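Side-chain contacts in binding component of ABC transporter (Wolinella succinogenes, PDB 3K4U), which binds lysine and probably serves as the solute-binding component of an ABC transporter that takes up amino acids: residues E[55-60]-E[76-81]; E[65-70]-E[200-205]; E[161-166]-E[189-194]. All coordinates share one frame; numbering follows the deposited sequence.

Contact 1 of 3, residues E[55-60]-E[76-81]; sequences GLIPGL and QERNLR. With LYS (lysine), chain K.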
loop_
_atom_site.group_PDB
_atom_site.type_symbol
_atom_site.label_atom_id
_atom_site.label_comp_id
_atom_site.label_asym_id
_atom_site.label_seq_id
_atom_site.Cartn_x
_atom_site.Cartn_y
_atom_site.Cartn_z
ATOM N N GLY E 55 11.506 -43.552 -1.736
ATOM C CA GLY E 55 12.051 -43.768 -3.082
ATOM C C GLY E 55 11.716 -42.620 -4.024
ATOM O O GLY E 55 12.153 -42.581 -5.151
ATOM N N LEU E 56 10.953 -41.653 -3.565
ATOM C CA LEU E 56 10.694 -40.444 -4.382
ATOM C C LEU E 56 11.939 -39.638 -4.718
ATOM O O LEU E 56 12.220 -39.403 -5.889
ATOM C CB LEU E 56 9.683 -39.540 -3.714
ATOM C CG LEU E 56 8.243 -40.033 -3.746
ATOM C CD1 LEU E 56 7.410 -39.080 -2.906
ATOM C CD2 LEU E 56 7.663 -40.079 -5.137
ATOM N N ILE E 57 12.691 -39.215 -3.698
ATOM C CA ILE E 57 13.854 -38.397 -3.972
ATOM C C ILE E 57 14.861 -39.160 -4.838
ATOM O O ILE E 57 15.287 -38.636 -5.872
ATOM C CB ILE E 57 14.467 -37.778 -2.720
ATOM C CG1 ILE E 57 13.748 -36.476 -2.390
ATOM C CG2 ILE E 57 15.960 -37.489 -2.930
ATOM C CD1 ILE E 57 14.022 -35.943 -0.991
ATOM N N PRO E 58 15.207 -40.401 -4.454
ATOM C CA PRO E 58 16.222 -41.093 -5.209
ATOM C C PRO E 58 15.749 -41.435 -6.625
ATOM O O PRO E 58 16.558 -41.474 -7.541
ATOM C CB PRO E 58 16.442 -42.371 -4.399
ATOM C CG PRO E 58 15.909 -42.105 -3.081
ATOM C CD PRO E 58 14.752 -41.214 -3.319
ATOM N N GLY E 59 14.458 -41.681 -6.794
ATOM C CA GLY E 59 13.891 -41.848 -8.098
ATOM C C GLY E 59 14.046 -40.605 -8.944
ATOM O O GLY E 59 14.258 -40.685 -10.159
ATOM N N LEU E 60 13.909 -39.443 -8.319
ATOM C CA LEU E 60 14.113 -38.188 -9.012
ATOM C C LEU E 60 15.581 -38.014 -9.369
ATOM O O LEU E 60 15.908 -37.613 -10.489
ATOM C CB LEU E 60 13.634 -37.029 -8.146
ATOM C CG LEU E 60 13.673 -35.604 -8.712
ATOM C CD1 LEU E 60 12.816 -35.462 -9.954
ATOM C CD2 LEU E 60 13.145 -34.747 -7.623
ATOM N N GLN E 76 15.179 -28.098 4.746
ATOM C CA GLN E 76 16.572 -27.851 4.413
ATOM C C GLN E 76 17.342 -29.129 4.138
ATOM O O GLN E 76 18.215 -29.153 3.301
ATOM C CB GLN E 76 17.272 -26.991 5.492
ATOM C CG GLN E 76 16.989 -25.487 5.319
ATOM C CD GLN E 76 15.543 -25.222 5.502
ATOM O OE1 GLN E 76 15.055 -25.253 6.611
ATOM N NE2 GLN E 76 14.822 -25.057 4.422
ATOM N N GLU E 77 17.007 -30.189 4.845
ATOM C CA GLU E 77 17.676 -31.455 4.673
ATOM C C GLU E 77 17.394 -32.044 3.281
ATOM O O GLU E 77 18.317 -32.511 2.604
ATOM C CB GLU E 77 17.207 -32.400 5.763
ATOM C CG GLU E 77 18.114 -33.531 6.093
ATOM C CD GLU E 77 17.493 -34.423 7.154
ATOM O OE1 GLU E 77 17.789 -35.646 7.155
ATOM O OE2 GLU E 77 16.684 -33.916 7.966
ATOM N N ARG E 78 16.145 -32.008 2.835
ATOM C CA ARG E 78 15.849 -32.502 1.500
ATOM C C ARG E 78 16.374 -31.549 0.455
ATOM O O ARG E 78 16.780 -31.981 -0.631
ATOM C CB ARG E 78 14.346 -32.636 1.278
ATOM C CG ARG E 78 13.738 -33.816 1.908
ATOM C CD ARG E 78 12.264 -33.599 2.028
ATOM N NE ARG E 78 11.685 -34.486 3.033
ATOM C CZ ARG E 78 10.375 -34.586 3.271
ATOM N NH1 ARG E 78 9.521 -33.870 2.553
ATOM N NH2 ARG E 78 9.909 -35.408 4.206
ATOM N N ASN E 79 16.323 -30.243 0.758
ATOM C CA ASN E 79 16.608 -29.223 -0.234
ATOM C C ASN E 79 18.065 -29.301 -0.556
ATOM O O ASN E 79 18.502 -28.764 -1.557
ATOM C CB ASN E 79 16.202 -27.845 0.251
ATOM C CG ASN E 79 16.132 -26.784 -0.870
ATOM O OD1 ASN E 79 15.619 -25.706 -0.663
ATOM N ND2 ASN E 79 16.663 -27.079 -2.015
ATOM N N LEU E 80 18.811 -30.011 0.284
ATOM C CA LEU E 80 20.205 -30.308 0.010
ATOM C C LEU E 80 20.389 -31.250 -1.198
ATOM O O LEU E 80 21.446 -31.243 -1.854
ATOM C CB LEU E 80 20.858 -30.898 1.266
ATOM C CG LEU E 80 21.389 -29.894 2.315
ATOM C CD1 LEU E 80 21.856 -30.615 3.594
ATOM C CD2 LEU E 80 22.526 -28.980 1.796
ATOM N N ARG E 81 19.353 -32.036 -1.504
ATOM C CA ARG E 81 19.475 -33.161 -2.427
ATOM C C ARG E 81 18.723 -32.978 -3.734
ATOM O O ARG E 81 19.228 -33.377 -4.798
ATOM C CB ARG E 81 19.084 -34.467 -1.748
ATOM C CG ARG E 81 19.915 -34.766 -0.521
ATOM C CD ARG E 81 19.841 -36.224 -0.114
ATOM N NE ARG E 81 18.588 -36.580 0.548
ATOM C CZ ARG E 81 17.906 -37.709 0.322
ATOM N NH1 ARG E 81 18.331 -38.599 -0.577
ATOM N NH2 ARG E 81 16.774 -37.931 0.992
HETATM N N LYS K . 4.230 -33.275 3.969
HETATM C CA LYS K . 4.499 -34.676 4.225
HETATM C C LYS K . 5.987 -34.890 4.073
HETATM O O LYS K . 6.616 -34.204 3.270
HETATM C CB LYS K . 3.752 -35.554 3.211
HETATM C CG LYS K . 3.523 -36.981 3.650
HETATM C CD LYS K . 3.581 -37.901 2.482
HETATM C CE LYS K . 3.010 -39.289 2.792
HETATM N NZ LYS K . 2.765 -40.091 1.565
HETATM O OXT LYS K . 6.586 -35.740 4.728
#

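Contact 2 of 3, residues E[65-70]-E[200-205]; sequences FDIIIS and PDFLNW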
loop_
_atom_site.group_PDB
_atom_site.type_symbol
_atom_site.label_atom_id
_atom_site.label_comp_id
_atom_site.label_asym_id
_atom_site.label_seq_id
_atom_site.Cartn_x
_atom_site.Cartn_y
_atom_site.Cartn_z
ATOM N N PHE E 65 12.008 -40.262 -12.799
ATOM C CA PHE E 65 11.025 -39.222 -13.196
ATOM C C PHE E 65 11.542 -37.784 -13.277
ATOM O O PHE E 65 12.697 -37.528 -13.035
ATOM C CB PHE E 65 9.729 -39.319 -12.417
ATOM C CG PHE E 65 9.875 -39.885 -11.050
ATOM C CD1 PHE E 65 10.008 -39.055 -9.957
ATOM C CD2 PHE E 65 9.817 -41.241 -10.845
ATOM C CE1 PHE E 65 10.120 -39.575 -8.662
ATOM C CE2 PHE E 65 9.934 -41.774 -9.581
ATOM C CZ PHE E 65 10.083 -40.932 -8.478
ATOM N N ASP E 66 10.678 -36.845 -13.641
ATOM C CA ASP E 66 11.101 -35.475 -13.914
ATOM C C ASP E 66 10.877 -34.502 -12.750
ATOM O O ASP E 66 11.658 -33.559 -12.554
ATOM C CB ASP E 66 10.456 -34.999 -15.204
ATOM C CG ASP E 66 10.785 -35.922 -16.380
ATOM O OD1 ASP E 66 11.954 -36.366 -16.448
ATOM O OD2 ASP E 66 9.897 -36.229 -17.222
ATOM N N ILE E 67 9.842 -34.777 -11.960
ATOM C CA ILE E 67 9.349 -33.877 -10.918
ATOM C C ILE E 67 8.579 -34.713 -9.886
ATOM O O ILE E 67 8.085 -35.789 -10.216
ATOM C CB ILE E 67 8.428 -32.809 -11.572
ATOM C CG1 ILE E 67 7.976 -31.712 -10.576
ATOM C CG2 ILE E 67 7.265 -33.476 -12.243
ATOM C CD1 ILE E 67 7.433 -30.458 -11.205
ATOM N N ILE E 68 8.517 -34.247 -8.636
ATOM C CA ILE E 68 7.770 -34.913 -7.556
ATOM C C ILE E 68 6.610 -34.015 -7.167
ATOM O O ILE E 68 6.812 -32.926 -6.653
ATOM C CB ILE E 68 8.635 -35.035 -6.291
ATOM C CG1 ILE E 68 9.756 -36.070 -6.450
ATOM C CG2 ILE E 68 7.794 -35.388 -5.053
ATOM C CD1 ILE E 68 10.560 -36.230 -5.155
ATOM N N ILE E 69 5.386 -34.441 -7.390
ATOM C CA ILE E 69 4.265 -33.639 -6.951
ATOM C C ILE E 69 3.465 -34.533 -6.027
ATOM O O ILE E 69 2.501 -35.164 -6.425
ATOM C CB ILE E 69 3.447 -33.108 -8.129
ATOM C CG1 ILE E 69 4.353 -32.433 -9.141
ATOM C CG2 ILE E 69 2.435 -32.068 -7.685
ATOM C CD1 ILE E 69 3.635 -32.110 -10.440
ATOM N N SER E 70 3.901 -34.573 -4.777
ATOM C CA SER E 70 3.438 -35.518 -3.784
ATOM C C SER E 70 3.183 -34.826 -2.466
ATOM O O SER E 70 3.264 -35.441 -1.426
ATOM C CB SER E 70 4.488 -36.602 -3.587
ATOM O OG SER E 70 3.851 -37.840 -3.312
ATOM N N PRO E 200 18.089 -24.738 -13.858
ATOM C CA PRO E 200 17.469 -23.439 -13.537
ATOM C C PRO E 200 16.309 -23.040 -14.468
ATOM O O PRO E 200 15.309 -22.386 -14.019
ATOM C CB PRO E 200 18.636 -22.450 -13.637
ATOM C CG PRO E 200 19.626 -23.073 -14.579
ATOM C CD PRO E 200 19.489 -24.590 -14.315
ATOM N N ASP E 201 16.430 -23.450 -15.738
ATOM C CA ASP E 201 15.362 -23.300 -16.733
ATOM C C ASP E 201 14.042 -23.914 -16.337
ATOM O O ASP E 201 12.991 -23.322 -16.518
ATOM C CB ASP E 201 15.787 -23.950 -18.015
ATOM C CG ASP E 201 17.027 -23.325 -18.570
ATOM O OD1 ASP E 201 17.210 -22.110 -18.331
ATOM O OD2 ASP E 201 17.813 -24.031 -19.241
ATOM N N PHE E 202 14.080 -25.120 -15.820
ATOM C CA PHE E 202 12.860 -25.813 -15.583
ATOM C C PHE E 202 12.195 -25.194 -14.366
ATOM O O PHE E 202 10.997 -25.004 -14.378
ATOM C CB PHE E 202 13.146 -27.310 -15.414
ATOM C CG PHE E 202 11.924 -28.160 -15.264
ATOM C CD1 PHE E 202 10.786 -27.873 -15.949
ATOM C CD2 PHE E 202 11.944 -29.277 -14.441
ATOM C CE1 PHE E 202 9.666 -28.675 -15.840
ATOM C CE2 PHE E 202 10.794 -30.094 -14.293
ATOM C CZ PHE E 202 9.650 -29.788 -15.009
ATOM N N LEU E 203 12.980 -24.917 -13.314
ATOM C CA LEU E 203 12.588 -23.987 -12.220
ATOM C C LEU E 203 11.973 -22.689 -12.702
ATOM O O LEU E 203 10.878 -22.323 -12.265
ATOM C CB LEU E 203 13.799 -23.592 -11.412
ATOM C CG LEU E 203 14.074 -24.373 -10.160
ATOM C CD1 LEU E 203 15.353 -23.850 -9.568
ATOM C CD2 LEU E 203 12.892 -24.084 -9.318
ATOM N N ASN E 204 12.651 -21.980 -13.603
ATOM C CA ASN E 204 12.037 -20.789 -14.162
ATOM C C ASN E 204 10.664 -21.139 -14.637
ATOM O O ASN E 204 9.712 -20.479 -14.263
ATOM C CB ASN E 204 12.832 -20.220 -15.331
ATOM C CG ASN E 204 12.420 -18.819 -15.662
ATOM O OD1 ASN E 204 11.977 -18.509 -16.774
ATOM N ND2 ASN E 204 12.554 -17.950 -14.686
ATOM N N TRP E 205 10.543 -22.210 -15.433
ATOM C CA TRP E 205 9.255 -22.574 -16.056
ATOM C C TRP E 205 8.213 -22.892 -15.021
ATOM O O TRP E 205 7.086 -22.399 -15.089
ATOM C CB TRP E 205 9.386 -23.743 -17.019
ATOM C CG TRP E 205 8.146 -23.896 -17.852
ATOM C CD1 TRP E 205 7.922 -23.328 -19.048
ATOM C CD2 TRP E 205 6.972 -24.643 -17.525
ATOM N NE1 TRP E 205 6.653 -23.645 -19.482
ATOM C CE2 TRP E 205 6.071 -24.479 -18.568
ATOM C CE3 TRP E 205 6.599 -25.439 -16.435
ATOM C CZ2 TRP E 205 4.804 -25.059 -18.566
ATOM C CZ3 TRP E 205 5.343 -26.050 -16.435
ATOM C CH2 TRP E 205 4.452 -25.839 -17.490
#

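Contact 3 of 3, residues E[161-166]-E[189-194]; sequences IFDLPF and EPLGWA. With LYS (lysine), chain K.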
loop_
_atom_site.group_PDB
_atom_site.type_symbol
_atom_site.label_atom_id
_atom_site.label_comp_id
_atom_site.label_asym_id
_atom_site.label_seq_id
_atom_site.Cartn_x
_atom_site.Cartn_y
_atom_site.Cartn_z
ATOM N N ILE E 161 -1.194 -38.005 14.206
ATOM C CA ILE E 161 -0.571 -36.712 13.848
ATOM C C ILE E 161 -0.157 -36.726 12.391
ATOM O O ILE E 161 0.441 -37.687 11.924
ATOM C CB ILE E 161 0.685 -36.379 14.668
ATOM C CG1 ILE E 161 1.208 -34.972 14.285
ATOM C CG2 ILE E 161 1.778 -37.445 14.446
ATOM C CD1 ILE E 161 2.402 -34.439 15.165
ATOM N N PHE E 162 -0.462 -35.652 11.676
ATOM C CA PHE E 162 -0.180 -35.603 10.255
ATOM C C PHE E 162 -0.590 -34.244 9.718
ATOM O O PHE E 162 -1.279 -33.494 10.399
ATOM C CB PHE E 162 -0.969 -36.713 9.535
ATOM C CG PHE E 162 -0.333 -37.166 8.270
ATOM C CD1 PHE E 162 0.628 -38.173 8.284
ATOM C CD2 PHE E 162 -0.682 -36.589 7.063
ATOM C CE1 PHE E 162 1.246 -38.571 7.104
ATOM C CE2 PHE E 162 -0.075 -36.982 5.888
ATOM C CZ PHE E 162 0.888 -37.977 5.904
ATOM N N ASP E 163 -0.153 -33.955 8.494
ATOM C CA ASP E 163 -0.587 -32.806 7.745
ATOM C C ASP E 163 -2.090 -32.611 7.881
ATOM O O ASP E 163 -2.886 -33.541 7.719
ATOM C CB ASP E 163 -0.191 -32.928 6.271
ATOM C CG ASP E 163 1.330 -33.009 6.058
ATOM O OD1 ASP E 163 1.838 -32.591 4.976
ATOM O OD2 ASP E 163 2.018 -33.504 6.966
ATOM N N LEU E 164 -2.452 -31.365 8.195
ATOM C CA LEU E 164 -3.824 -30.970 8.497
ATOM C C LEU E 164 -4.832 -31.262 7.387
ATOM O O LEU E 164 -5.981 -31.599 7.676
ATOM C CB LEU E 164 -3.861 -29.480 8.845
ATOM C CG LEU E 164 -5.178 -28.878 9.307
ATOM C CD1 LEU E 164 -4.841 -27.851 10.324
ATOM C CD2 LEU E 164 -5.926 -28.255 8.153
ATOM N N PRO E 165 -4.423 -31.111 6.114
ATOM C CA PRO E 165 -5.447 -31.323 5.089
ATOM C C PRO E 165 -5.817 -32.777 4.960
ATOM O O PRO E 165 -6.932 -33.085 4.564
ATOM C CB PRO E 165 -4.807 -30.773 3.824
ATOM C CG PRO E 165 -3.734 -29.789 4.355
ATOM C CD PRO E 165 -3.212 -30.491 5.556
ATOM N N PHE E 166 -4.918 -33.657 5.373
ATOM C CA PHE E 166 -5.260 -35.075 5.504
ATOM C C PHE E 166 -6.364 -35.290 6.522
ATOM O O PHE E 166 -7.383 -35.934 6.223
ATOM C CB PHE E 166 -4.040 -35.914 5.864
ATOM C CG PHE E 166 -4.338 -37.379 6.072
ATOM C CD1 PHE E 166 -4.054 -38.309 5.076
ATOM C CD2 PHE E 166 -4.862 -37.836 7.289
ATOM C CE1 PHE E 166 -4.313 -39.661 5.268
ATOM C CE2 PHE E 166 -5.120 -39.201 7.492
ATOM C CZ PHE E 166 -4.850 -40.110 6.478
ATOM N N GLU E 189 4.780 -25.670 7.353
ATOM C CA GLU E 189 5.228 -26.657 6.373
ATOM C C GLU E 189 4.867 -26.325 4.972
ATOM O O GLU E 189 3.826 -26.718 4.491
ATOM C CB GLU E 189 4.822 -28.077 6.756
ATOM C CG GLU E 189 5.756 -28.658 7.821
ATOM C CD GLU E 189 5.246 -29.948 8.409
ATOM O OE1 GLU E 189 5.716 -30.345 9.496
ATOM O OE2 GLU E 189 4.381 -30.582 7.776
ATOM N N PRO E 190 5.721 -25.549 4.315
ATOM C CA PRO E 190 5.542 -25.206 2.926
ATOM C C PRO E 190 5.743 -26.417 2.039
ATOM O O PRO E 190 6.703 -27.191 2.209
ATOM C CB PRO E 190 6.658 -24.200 2.672
ATOM C CG PRO E 190 7.649 -24.487 3.682
ATOM C CD PRO E 190 6.896 -24.897 4.900
ATOM N N LEU E 191 4.857 -26.571 1.080
ATOM C CA LEU E 191 4.847 -27.734 0.249
ATOM C C LEU E 191 5.322 -27.299 -1.149
ATOM O O LEU E 191 4.812 -26.298 -1.691
ATOM C CB LEU E 191 3.415 -28.273 0.245
ATOM C CG LEU E 191 3.002 -29.463 1.128
ATOM C CD1 LEU E 191 3.762 -29.666 2.432
ATOM C CD2 LEU E 191 1.552 -29.444 1.382
ATOM N N GLY E 192 6.289 -28.009 -1.732
ATOM C CA GLY E 192 6.766 -27.658 -3.062
ATOM C C GLY E 192 7.029 -28.864 -3.960
ATOM O O GLY E 192 7.151 -29.992 -3.457
ATOM N N TRP E 193 7.109 -28.641 -5.274
ATOM C CA TRP E 193 7.374 -29.706 -6.208
ATOM C C TRP E 193 8.862 -29.763 -6.213
ATOM O O TRP E 193 9.494 -28.707 -6.316
ATOM C CB TRP E 193 6.910 -29.379 -7.652
ATOM C CG TRP E 193 5.509 -28.952 -7.710
ATOM C CD1 TRP E 193 4.487 -29.437 -6.955
ATOM C CD2 TRP E 193 4.965 -27.894 -8.507
ATOM N NE1 TRP E 193 3.326 -28.754 -7.253
ATOM C CE2 TRP E 193 3.602 -27.802 -8.198
ATOM C CE3 TRP E 193 5.512 -26.992 -9.428
ATOM C CZ2 TRP E 193 2.768 -26.855 -8.777
ATOM C CZ3 TRP E 193 4.672 -26.062 -10.028
ATOM C CH2 TRP E 193 3.311 -26.011 -9.708
ATOM N N ALA E 194 9.428 -30.972 -6.167
ATOM C CA ALA E 194 10.877 -31.134 -6.306
ATOM C C ALA E 194 11.284 -31.622 -7.705
ATOM O O ALA E 194 10.481 -32.245 -8.438
ATOM C CB ALA E 194 11.402 -32.051 -5.257
HETATM N N LYS K . 4.230 -33.275 3.969
HETATM C CA LYS K . 4.499 -34.676 4.225
HETATM C C LYS K . 5.987 -34.890 4.073
HETATM O O LYS K . 6.616 -34.204 3.270
HETATM C CB LYS K . 3.752 -35.554 3.211
HETATM C CG LYS K . 3.523 -36.981 3.650
HETATM C CD LYS K . 3.581 -37.901 2.482
HETATM C CE LYS K . 3.010 -39.289 2.792
HETATM N NZ LYS K . 2.765 -40.091 1.565
HETATM O OXT LYS K . 6.586 -35.740 4.728
#

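Contact 1 of 3, residues E[55-60]-E[76-81]
Ile57 CD1 rests on the aliphatic part of Arg78, with Arg78 CG at 3.6 Å and CB slightly farther, and this is the side of the contact where the buried isoleucine packs on methylenes. The isoleucine points toward 76-81 from helix 56-61. CD1 lies mainly on Arg78, though it also nears Arg81 NH2; CG2, anti to the backbone N, meets Arg81 and approaches its NH1 to 3.5 Å. There the methyl sits 3.4 Å above one face of the Arg81 guanidinium, displaced toward its rim, so the charged group is met over its face and not along its N-H bonds. Both arginines cross Ile57 at about a right angle. Segment 76-81, which holds a short, weakly bonded helix, brings one pocket residue, Arg78, beside helix 56-61, in keeping with the solute-binding protein 3 family, in which an arginine commonly receives the ligand's α-carboxylate. Here Arg78 runs extended from CG to NE and carries its guanidinium beyond Ile57 to the bound lysine. Its NH1 donates to lysine O at 3.0 Å with a nearly straight N-H...O angle of 173°, whereas NH2 makes a weak bond to OXT at 3.4 Å. The carboxylate carbon lies in the guanidinium plane, as expected of a two-point grip, and a weak bond from NH1 to Thr73 O helps to hold the group. Arg81 marks the solvent side: the residue is exposed, its chain bends at CG-CD (chi3 -76°), and its contact with Ile57 is a methyl laid on the guanidinium face, with no hydrogen bond between them.

Contact 2 of 3, residues E[65-70]-E[200-205]
Phe202 reaches from helix 200-216 toward Asp66 and Ile67, and its ring accounts for both cross-segment approaches. Across the pair the CA atoms stay well apart, Ile67 to Phe202 being the nearest at 10.0 Å, so side chains must span the interval. CG of Phe202 stands anti to its own backbone N (chi1 -175°), which sends the ring out from the helix. Only 95 Å² is buried between the segments, evidence of a light touch. Of the apolar contacts, the one across the pair is Ile67 CD1 with Phe202 CZ, a loose approach at 4.5 Å in which the methyl stands oblique to the ring. Ile195, on strand 189-195, touches both side chains and so shares the apolar cluster, while Met42 also lies against Phe202. The second kind of interaction is aromatic edge with backbone carbonyl: Asp66 O lies near the plane of the Phe202 ring, beside CE2 at 4.0 Å. That placement sets a partial negative charge opposite the slightly positive C-H rim, a weak electrostatic attraction at most. Polar bonding is directed to other partners, since Asp66 OD2 accepts from Arg8 N, and backbone bonds join Ile67 to Gly10 and Ile68 to Ala194. The helical turn is closed by its own backbone bonds, Asn204 N to Pro200 O at 2.7 Å among them. Phe202 of helix 200-216 reaching strand 67-68, which pairs with 6-11 in the parallel 2-1-3 sheet, is in keeping with the α/β layering of a type 2 periplasmic-binding-protein lobe.

Contact 3 of 3, residues E[161-166]-E[189-194]
Glu189 OE2 lies 3.8 Å from Asp163 OD2, two buried carboxylates whose planes are turned 55° against each other and whose side chains cross at about a right angle. With like charges so near, the pair is probably tempered by its surroundings: Gln93 NE2 gives a weak bond to Glu189 OE2, and the α-ammonium of the bound lysine is hydrogen-bonded to Asp163. Further along, Leu191 CD1 lies 4.3 Å from Asp163 OD1 and 4.0 Å from lysine N, so that an apolar methyl lies beside the polar bond. In that bond lysine N donates to Asp163 OD1 at 2.7 Å; Glu12, Gly71, Thr73, Ser125 and Arg78 also bond the ligand. Asp163 CG sits anti to the carbonyl carbon (chi1 -61°), which brings the carboxylate to the pocket, while the preceding Phe162 puts CZ 3.6 Å from lysine CG. An alanine in place of Asp163 would remove the acceptor and would probably leave the ligand's α-ammonium without this counter-charge. The site lies where strand 159-163 gives way to helix 164-175, and strand 89-98 pairs antiparallel with both 159-163 and 189-195, joining the two segments.

How the contacts relate
Centres of contacts 1 and 2 lie about 13 Å apart, those of contacts 1 and 3 about 16 Å, and those of contacts 2 and 3 about 18 Å. Along the chain contacts 1 and 2 interleave, since 65-70 falls between 55-60 and 76-81; contact 3 follows contact 1 and is nested inside the loop that contact 2 closes. Segment 189-194 ties the set together: Ile68 N approaches Ala194 O at 2.8 Å, a probable hydrogen bond, and Leu60 packs on Ala194. Contact 1 touches the ligand at its α-carboxylate, contact 3 at the α-ammonium and side-chain carbons. Contacts 1 and 2 lie on one side of the ligand and contact 3 spans to the other, consistent with a two-lobed protein closed on its ligand.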